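Local coordinates for phosphatidylserine synthase (Haemophilus influenzae, PDB 3HSI), which belongs to the phospholipase D superfamily and is built around PLD-type domains, at residues C[121-133]-C[195-207]. Residues are numbered along the deposited sequence; the frame is centred on the assembly and turned at random.
Sequences PDDPNMFFGVPIN and LLDFSAVYPLDVT
A short antiparallel ladder at the margin of a mixed sheet in this phospholipase D-like protein pairs Gly129 with Tyr202 and Phe128 with Pro203. Strand 127-130 also bonds on its other flank to strand 84-90, through residues such as Val87 and Ile89, so strand 202-203 extends the sheet by one member. Gly129 N gives a nearly straight bond to Tyr202 O (2.8 Å, 174°); the return bond from Tyr202 N to Gly129 O is weak. Proline suits position 203: at a non-hydrogen-bonded site its own N points away from strand 127-130, so no ladder bond is lost, and its CA makes a CA-H...O contact with Phe127 O. Phe127 O also accepts a hydrogen bond from Leu204 N (2.7 Å).

Beyond the ladder, the carboxylate of Asp205 takes over. A chi1 of 54° folds it back over its own main chain on the side of 121-133, where OD2 accepts two successive amides: Met126 N at 2.9 Å through the syn lone pair, and Phe127 N at 3.1 Å from above the carboxylate plane. OD1 forms a salt bridge with Arg115.

On the sheet face of Phe128 and Pro203, the Phe128 ring meets Phe198 obliquely, CE1 to CE1 at 3.8 Å, while Leu196 CD2 and the Pro203 backbone pack against the same ring. Val130 and Val201 lie side by side on this face too, their CG2 methyls in contact. On the other face, Leu204 CD1 presses on Gly129 CA at 3.4 Å, a tight fit made possible by the missing side chain. Farther along, Pro131 CG rests on Ala200 O.

Acceptor and charge are thus united in one buried aspartate: it satisfies two main-chain N-H groups where strand pairing ends, and Arg115 probably stabilises its ionised form.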
# COMPACT_ATOMS: atom_id res chain seq x y z
N PRO C 121 38.99 -20.08 3.12
CA PRO C 121 39.95 -19.85 2.04
C PRO C 121 39.20 -19.43 0.77
O PRO C 121 39.61 -18.49 0.09
CB PRO C 121 40.61 -21.23 1.84
CG PRO C 121 40.29 -22.01 3.10
CD PRO C 121 38.93 -21.50 3.52
N ASP C 122 38.10 -20.11 0.51
CA ASP C 122 37.23 -19.81 -0.60
C ASP C 122 36.75 -18.37 -0.44
O ASP C 122 37.13 -17.46 -1.23
CB ASP C 122 36.05 -20.78 -0.59
N ASP C 123 35.95 -18.15 0.61
CA ASP C 123 35.55 -16.82 1.04
C ASP C 123 34.44 -16.26 0.13
O ASP C 123 34.46 -15.10 -0.24
CB ASP C 123 36.79 -15.92 1.11
CG ASP C 123 36.47 -14.48 1.44
OD1 ASP C 123 35.58 -14.21 2.29
OD2 ASP C 123 37.14 -13.61 0.83
N PRO C 124 33.47 -17.09 -0.20
CA PRO C 124 32.40 -16.60 -1.06
C PRO C 124 31.34 -15.80 -0.28
O PRO C 124 31.34 -15.79 0.96
CB PRO C 124 31.80 -17.90 -1.59
CG PRO C 124 31.87 -18.80 -0.41
CD PRO C 124 33.20 -18.47 0.26
N ASN C 125 30.45 -15.13 -1.00
CA ASN C 125 29.26 -14.53 -0.40
C ASN C 125 28.25 -15.64 -0.16
O ASN C 125 28.04 -16.47 -1.05
CB ASN C 125 28.65 -13.51 -1.36
CG ASN C 125 29.57 -12.34 -1.66
OD1 ASN C 125 30.17 -11.77 -0.77
ND2 ASN C 125 29.62 -11.94 -2.92
N MSE C 126 27.64 -15.65 1.02
CA MSE C 126 26.63 -16.65 1.39
C MSE C 126 25.29 -16.03 1.80
O MSE C 126 24.24 -16.67 1.64
CB MSE C 126 27.16 -17.56 2.50
CG MSE C 126 28.39 -18.33 2.07
SE MSE C 126 28.88 -19.79 3.24
CE MSE C 126 29.79 -20.81 1.89
N PHE C 127 25.32 -14.81 2.32
CA PHE C 127 24.13 -14.10 2.77
C PHE C 127 23.72 -13.01 1.81
O PHE C 127 24.48 -12.08 1.54
CB PHE C 127 24.34 -13.48 4.15
CG PHE C 127 24.30 -14.47 5.26
CD1 PHE C 127 23.10 -14.84 5.82
CD2 PHE C 127 25.48 -15.04 5.72
CE1 PHE C 127 23.06 -15.77 6.84
CE2 PHE C 127 25.45 -15.96 6.74
CZ PHE C 127 24.23 -16.34 7.29
N PHE C 128 22.49 -13.14 1.31
CA PHE C 128 21.95 -12.21 0.34
C PHE C 128 20.66 -11.59 0.83
O PHE C 128 19.79 -12.29 1.33
CB PHE C 128 21.74 -12.93 -1.00
CG PHE C 128 23.00 -13.56 -1.55
CD1 PHE C 128 23.84 -12.84 -2.40
CD2 PHE C 128 23.36 -14.87 -1.18
CE1 PHE C 128 24.99 -13.43 -2.89
CE2 PHE C 128 24.53 -15.45 -1.68
CZ PHE C 128 25.33 -14.74 -2.54
N GLY C 129 20.53 -10.28 0.66
CA GLY C 129 19.33 -9.53 1.08
C GLY C 129 18.39 -9.29 -0.10
O GLY C 129 18.80 -8.75 -1.13
N VAL C 130 17.15 -9.74 0.05
CA VAL C 130 16.16 -9.61 -1.02
C VAL C 130 15.17 -8.50 -0.65
O VAL C 130 14.48 -8.62 0.34
CB VAL C 130 15.37 -10.93 -1.20
CG1 VAL C 130 14.27 -10.78 -2.22
CG2 VAL C 130 16.30 -12.10 -1.52
N PRO C 131 15.10 -7.43 -1.43
CA PRO C 131 14.09 -6.40 -1.14
C PRO C 131 12.80 -6.56 -1.97
O PRO C 131 12.83 -6.40 -3.21
CB PRO C 131 14.80 -5.11 -1.51
CG PRO C 131 15.85 -5.55 -2.61
CD PRO C 131 15.94 -7.06 -2.60
N ILE C 132 11.69 -6.82 -1.30
CA ILE C 132 10.41 -7.09 -1.96
C ILE C 132 9.67 -5.78 -2.27
O ILE C 132 8.70 -5.75 -3.03
CB ILE C 132 9.58 -8.06 -1.12
CG1 ILE C 132 10.27 -9.45 -1.12
CG2 ILE C 132 8.14 -8.14 -1.61
CD1 ILE C 132 10.57 -9.98 -2.55
N ASN C 133 10.12 -4.69 -1.67
CA ASN C 133 9.60 -3.37 -2.02
C ASN C 133 10.63 -2.38 -1.53
O ASN C 133 11.58 -2.78 -0.86
CB ASN C 133 8.23 -3.10 -1.40
CG ASN C 133 7.35 -2.25 -2.30
OD1 ASN C 133 7.84 -1.35 -2.99
ND2 ASN C 133 6.06 -2.52 -2.30
N LEU C 195 14.34 -15.41 -7.62
CA LEU C 195 14.61 -14.61 -6.42
C LEU C 195 15.93 -13.88 -6.50
O LEU C 195 15.98 -12.70 -6.21
CB LEU C 195 14.55 -15.45 -5.14
CG LEU C 195 13.18 -15.71 -4.55
CD1 LEU C 195 13.34 -16.40 -3.19
CD2 LEU C 195 12.41 -14.40 -4.40
N LEU C 196 16.99 -14.61 -6.88
CA LEU C 196 18.33 -14.07 -6.96
C LEU C 196 18.60 -13.24 -8.20
O LEU C 196 19.47 -13.57 -8.99
CB LEU C 196 19.36 -15.21 -6.91
CG LEU C 196 19.82 -15.78 -5.58
CD1 LEU C 196 21.01 -16.69 -5.88
CD2 LEU C 196 20.23 -14.67 -4.64
N ASP C 197 17.90 -12.13 -8.36
CA ASP C 197 18.25 -11.18 -9.40
C ASP C 197 19.18 -10.10 -8.86
O ASP C 197 18.78 -9.21 -8.08
CB ASP C 197 16.98 -10.57 -9.98
CG ASP C 197 17.28 -9.52 -11.03
OD1 ASP C 197 18.45 -9.36 -11.43
OD2 ASP C 197 16.32 -8.84 -11.45
N PHE C 198 20.42 -10.13 -9.33
CA PHE C 198 21.45 -9.26 -8.79
C PHE C 198 21.36 -7.78 -9.17
O PHE C 198 22.14 -6.98 -8.70
CB PHE C 198 22.85 -9.87 -9.02
CG PHE C 198 23.07 -11.17 -8.27
CD1 PHE C 198 23.12 -11.18 -6.88
CD2 PHE C 198 23.20 -12.39 -8.96
CE1 PHE C 198 23.31 -12.41 -6.17
CE2 PHE C 198 23.38 -13.59 -8.27
CZ PHE C 198 23.44 -13.60 -6.88
N SER C 199 20.40 -7.39 -9.99
CA SER C 199 20.19 -5.94 -10.10
C SER C 199 19.51 -5.39 -8.85
O SER C 199 19.57 -4.20 -8.63
CB SER C 199 19.43 -5.57 -11.37
OG SER C 199 18.19 -6.20 -11.33
N ALA C 200 18.91 -6.25 -8.02
CA ALA C 200 18.21 -5.77 -6.80
C ALA C 200 18.65 -6.44 -5.54
O ALA C 200 18.52 -5.86 -4.47
CB ALA C 200 16.71 -5.93 -6.93
N VAL C 201 19.13 -7.68 -5.66
CA VAL C 201 19.56 -8.51 -4.54
C VAL C 201 21.07 -8.31 -4.29
O VAL C 201 21.87 -8.43 -5.22
CB VAL C 201 19.20 -9.96 -4.84
CG1 VAL C 201 19.78 -10.92 -3.81
CG2 VAL C 201 17.65 -10.08 -4.92
N TYR C 202 21.44 -7.96 -3.06
CA TYR C 202 22.83 -7.70 -2.70
C TYR C 202 23.30 -8.55 -1.55
O TYR C 202 22.49 -8.86 -0.66
CB TYR C 202 23.01 -6.23 -2.33
CG TYR C 202 22.88 -5.33 -3.53
CD1 TYR C 202 24.00 -4.98 -4.27
CD2 TYR C 202 21.62 -4.88 -3.96
CE1 TYR C 202 23.88 -4.19 -5.40
CE2 TYR C 202 21.50 -4.09 -5.09
CZ TYR C 202 22.63 -3.75 -5.79
OH TYR C 202 22.56 -2.95 -6.91
N PRO C 203 24.59 -8.93 -1.56
CA PRO C 203 25.16 -9.68 -0.44
C PRO C 203 25.12 -8.81 0.81
O PRO C 203 25.41 -7.62 0.74
CB PRO C 203 26.62 -9.93 -0.87
CG PRO C 203 26.90 -8.94 -1.93
CD PRO C 203 25.59 -8.66 -2.61
N LEU C 204 24.70 -9.39 1.92
CA LEU C 204 24.67 -8.68 3.18
C LEU C 204 25.91 -8.93 4.03
O LEU C 204 26.10 -8.26 5.05
CB LEU C 204 23.42 -9.08 3.97
CG LEU C 204 22.11 -8.57 3.39
CD1 LEU C 204 20.98 -9.33 4.01
CD2 LEU C 204 21.91 -7.05 3.54
N ASP C 205 26.75 -9.88 3.61
CA ASP C 205 27.93 -10.21 4.38
C ASP C 205 29.19 -9.50 3.86
O ASP C 205 30.27 -10.01 4.00
CB ASP C 205 28.13 -11.74 4.44
CG ASP C 205 28.15 -12.40 3.06
OD1 ASP C 205 28.20 -11.68 2.02
OD2 ASP C 205 28.14 -13.65 3.01
N VAL C 206 29.01 -8.33 3.24
CA VAL C 206 30.13 -7.46 2.91
C VAL C 206 29.90 -6.08 3.47
O VAL C 206 28.75 -5.68 3.69
CB VAL C 206 30.38 -7.31 1.36
CG1 VAL C 206 30.82 -8.62 0.72
CG2 VAL C 206 29.17 -6.72 0.64
N THR C 207 30.99 -5.33 3.63
CA THR C 207 30.95 -4.01 4.27
C THR C 207 30.34 -2.96 3.35
O THR C 207 29.63 -2.06 3.80
CB THR C 207 32.37 -3.55 4.73
OG1 THR C 207 33.27 -3.61 3.62
CG2 THR C 207 32.91 -4.45 5.82